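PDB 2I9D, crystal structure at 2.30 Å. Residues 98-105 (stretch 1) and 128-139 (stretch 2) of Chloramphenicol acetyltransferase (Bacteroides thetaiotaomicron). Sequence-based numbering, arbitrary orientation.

Stretch 1 98-105: GKFFTTRF
Stretch 2, residues 128-139: DGDPYAAENEEV

How does the extended start of stretch 2 meet stretch 1? Stretch 1 is a loop at Gly98 and Lys99, then a strand from Phe100 to Phe105. Asp128 (phi/psi -129/164) lies near the Lys99 side chain, with Lys99 CE 3.4 Å from Asp128 OD1, and the lysine's chi1 of -103° and chi3 of 93° bring Lys99 NZ to 3.6 Å from Gly129 O. Gly129 is almost fully extended (171/169) and packs its CA 4.0 Å from Phe101 CD1. Glycine suits this place, since an ideal CB would point toward stretch 1 and lie 2.7 Å from Phe101 CD1, a clash.

What turns the chain into the helix? Asp130 to Ala133 form a type I beta turn, with Pro131 at -56/-28 and Tyr132 at -110/6. Asp130 directs its CB away from the strand; its t rotamer lets OD1 accept a hydrogen bond from Tyr132 N at 3.1 Å. Phe101, chi1 t, places CD1 3.3 Å from Asp130 O.

Why is Pro131 the centre of the contact? Pro131 CA lies 4.4 Å from Phe101 CA, and the buried residue gives up 82 Å² to stretch 1. Pro131 O accepts a hydrogen bond from Thr102 OG1 at 2.8 Å and a weak one from Thr102 N at 3.4 Å; chi1 m sets the threonine hydroxyl for this. The C-gamma endo ring offers CB to Phe100 CE1 at 3.5 Å. Phe100, chi1 p, also turns its edge toward the face of Tyr132 (chi1 m), with centroids 5.8 Å apart and planes at 85°. Tyr132 occupies the N-cap position, and a weak bond joins Ala133 N to Asp130 O at 3.3 Å.

How does the helix continue the contact? Helix 133-139 runs at 44° to the strand, with axes approaching to 7.2 Å. Ala134 faces the strand, its small CB fitting 3.1 Å from Thr102 O. Water 1 accepts from Ala134 N at 2.8 Å and lies 2.7 Å from Thr102 O and 3.0 Å from Asp130 O. Glu135 (m, t) reaches back, and water 2 donates to Glu135 OE2 and Thr102 OG1, both at 2.8 Å.

What closes the far end? One turn beyond Ala134, Glu138 (m, m) points toward the strand and meets Arg104, extended with chi1 to chi3 all t. Their salt bridge places Arg104 NH1 3.1 Å from Glu138 OE1, near the guanidinium plane, and Arg104 NH1 donates to Glu138 OE2 at 3.2 Å and 170°.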

# COMPACT_ATOMS: atom_id res chain seq x y z
N GLY A 98 -14.09 6.30 18.08
CA GLY A 98 -13.93 5.85 16.71
C GLY A 98 -15.16 5.35 15.99
O GLY A 98 -15.14 5.21 14.76
N LYS A 99 -16.25 5.09 16.75
CA LYS A 99 -17.52 4.68 16.13
C LYS A 99 -17.90 5.62 15.02
O LYS A 99 -17.81 6.84 15.14
CB LYS A 99 -18.69 4.53 17.13
CG LYS A 99 -18.97 3.07 17.46
CD LYS A 99 -20.39 2.82 18.06
CE LYS A 99 -21.46 2.44 16.96
NZ LYS A 99 -20.97 1.42 15.93
N PHE A 100 -18.30 5.03 13.91
CA PHE A 100 -18.71 5.81 12.77
C PHE A 100 -20.01 5.22 12.26
O PHE A 100 -20.36 4.09 12.58
CB PHE A 100 -17.65 5.74 11.66
CG PHE A 100 -17.34 4.34 11.23
CD1 PHE A 100 -18.09 3.73 10.23
CD2 PHE A 100 -16.31 3.62 11.82
CE1 PHE A 100 -17.80 2.44 9.81
CE2 PHE A 100 -16.03 2.31 11.42
CZ PHE A 100 -16.78 1.72 10.42
N PHE A 101 -20.72 6.00 11.46
CA PHE A 101 -21.84 5.47 10.73
C PHE A 101 -21.65 5.82 9.25
O PHE A 101 -21.48 7.01 8.90
CB PHE A 101 -23.16 6.02 11.33
CG PHE A 101 -24.40 5.60 10.60
CD1 PHE A 101 -24.94 4.33 10.80
CD2 PHE A 101 -25.02 6.48 9.70
CE1 PHE A 101 -26.09 3.93 10.10
CE2 PHE A 101 -26.19 6.10 9.01
CZ PHE A 101 -26.72 4.81 9.21
N THR A 102 -21.64 4.81 8.39
CA THR A 102 -21.52 5.04 6.96
C THR A 102 -22.83 5.54 6.36
O THR A 102 -23.91 4.99 6.63
CB THR A 102 -21.07 3.77 6.21
OG1 THR A 102 -19.87 3.29 6.80
CG2 THR A 102 -20.84 4.03 4.72
N THR A 103 -22.73 6.57 5.52
CA THR A 103 -23.90 7.14 4.85
C THR A 103 -23.61 7.65 3.44
O THR A 103 -22.45 7.83 3.06
CB THR A 103 -24.59 8.21 5.75
OG1 THR A 103 -25.95 8.39 5.32
CG2 THR A 103 -23.82 9.54 5.74
N ARG A 104 -24.68 7.88 2.68
CA ARG A 104 -24.61 8.25 1.26
C ARG A 104 -24.76 9.76 1.02
O ARG A 104 -25.63 10.40 1.61
CB ARG A 104 -25.67 7.49 0.46
CG ARG A 104 -25.57 7.66 -1.07
CD ARG A 104 -26.55 6.70 -1.81
NE ARG A 104 -26.56 6.97 -3.24
CZ ARG A 104 -26.72 6.05 -4.20
NH1 ARG A 104 -26.89 4.76 -3.91
NH2 ARG A 104 -26.69 6.43 -5.47
N PHE A 105 -23.92 10.31 0.14
CA PHE A 105 -23.98 11.72 -0.25
C PHE A 105 -24.17 11.77 -1.77
O PHE A 105 -23.36 11.22 -2.51
CB PHE A 105 -22.70 12.49 0.14
CG PHE A 105 -22.41 12.46 1.61
CD1 PHE A 105 -22.87 13.49 2.45
CD2 PHE A 105 -21.68 11.39 2.17
CE1 PHE A 105 -22.61 13.46 3.84
CE2 PHE A 105 -21.43 11.35 3.55
CZ PHE A 105 -21.88 12.39 4.38
N ASP A 128 -26.60 6.44 17.23
CA ASP A 128 -26.06 5.09 17.24
C ASP A 128 -26.50 4.48 15.92
O ASP A 128 -27.38 5.02 15.25
CB ASP A 128 -26.59 4.28 18.42
CG ASP A 128 -25.56 3.25 18.93
OD1 ASP A 128 -24.39 3.28 18.45
OD2 ASP A 128 -25.92 2.42 19.81
N GLY A 129 -25.89 3.39 15.53
CA GLY A 129 -26.22 2.81 14.26
C GLY A 129 -25.29 1.69 13.88
O GLY A 129 -24.24 1.47 14.50
N ASP A 130 -25.69 0.98 12.84
CA ASP A 130 -24.93 -0.11 12.28
C ASP A 130 -23.88 0.52 11.34
O ASP A 130 -24.25 1.15 10.35
CB ASP A 130 -25.91 -0.99 11.51
CG ASP A 130 -25.25 -2.18 10.85
OD1 ASP A 130 -24.00 -2.22 10.74
OD2 ASP A 130 -26.02 -3.06 10.41
N PRO A 131 -22.57 0.38 11.69
CA PRO A 131 -21.52 1.04 10.86
C PRO A 131 -21.53 0.68 9.37
O PRO A 131 -21.09 1.50 8.55
CB PRO A 131 -20.18 0.61 11.51
CG PRO A 131 -20.53 -0.41 12.57
CD PRO A 131 -22.00 -0.33 12.86
N TYR A 132 -22.00 -0.54 9.04
CA TYR A 132 -22.04 -1.05 7.65
C TYR A 132 -23.42 -1.20 6.98
O TYR A 132 -23.51 -1.70 5.85
CB TYR A 132 -21.23 -2.33 7.55
CG TYR A 132 -19.75 -2.03 7.70
CD1 TYR A 132 -19.04 -1.41 6.65
CD2 TYR A 132 -19.07 -2.32 8.88
CE1 TYR A 132 -17.68 -1.11 6.77
CE2 TYR A 132 -17.72 -2.00 9.03
CZ TYR A 132 -17.03 -1.41 7.96
OH TYR A 132 -15.72 -1.09 8.10
N ALA A 133 -24.48 -0.75 7.65
CA ALA A 133 -25.83 -0.79 7.09
C ALA A 133 -25.88 -0.16 5.70
O ALA A 133 -26.41 -0.78 4.79
CB ALA A 133 -26.85 -0.12 8.05
N ALA A 134 -25.33 1.04 5.54
CA ALA A 134 -25.37 1.75 4.24
C ALA A 134 -24.72 0.97 3.10
O ALA A 134 -25.24 0.90 1.99
CB ALA A 134 -24.74 3.14 4.35
N GLU A 135 -23.58 0.35 3.38
CA GLU A 135 -22.93 -0.48 2.36
C GLU A 135 -23.75 -1.75 2.04
O GLU A 135 -23.83 -2.15 0.89
CB GLU A 135 -21.50 -0.87 2.78
CG GLU A 135 -20.56 0.32 2.98
CD GLU A 135 -19.10 -0.07 2.80
OE1 GLU A 135 -18.75 -0.56 1.69
OE2 GLU A 135 -18.32 0.10 3.76
N ASN A 136 -24.32 -2.38 3.06
CA ASN A 136 -25.04 -3.62 2.80
C ASN A 136 -26.37 -3.37 2.09
O ASN A 136 -26.85 -4.21 1.33
CB ASN A 136 -25.17 -4.50 4.06
CG ASN A 136 -23.88 -5.27 4.38
OD1 ASN A 136 -22.90 -5.20 3.64
ND2 ASN A 136 -23.88 -5.99 5.48
N GLU A 137 -26.92 -2.18 2.32
CA GLU A 137 -28.07 -1.69 1.60
C GLU A 137 -27.78 -1.50 0.11
O GLU A 137 -28.54 -1.97 -0.74
CB GLU A 137 -28.57 -0.40 2.23
CG GLU A 137 -29.75 0.19 1.47
CD GLU A 137 -30.35 1.37 2.18
OE1 GLU A 137 -29.78 2.48 2.08
OE2 GLU A 137 -31.39 1.19 2.85
N GLU A 138 -26.66 -0.87 -0.23
CA GLU A 138 -26.29 -0.68 -1.63
C GLU A 138 -26.01 -2.01 -2.33
O GLU A 138 -26.40 -2.20 -3.49
CB GLU A 138 -25.12 0.30 -1.79
CG GLU A 138 -25.35 1.61 -1.07
CD GLU A 138 -26.56 2.40 -1.62
OE1 GLU A 138 -27.16 1.97 -2.63
OE2 GLU A 138 -26.90 3.46 -1.04
N VAL A 139 -25.33 -2.93 -1.65
CA VAL A 139 -25.18 -4.30 -2.15
C VAL A 139 -26.54 -5.02 -2.30
O VAL A 139 -26.79 -5.70 -3.31
CB VAL A 139 -24.22 -5.17 -1.28
CG1 VAL A 139 -24.19 -6.60 -1.80
CG2 VAL A 139 -22.80 -4.57 -1.28
O HOH W 1 -24.09 2.48 7.66
O HOH W 2 -17.73 2.23 5.43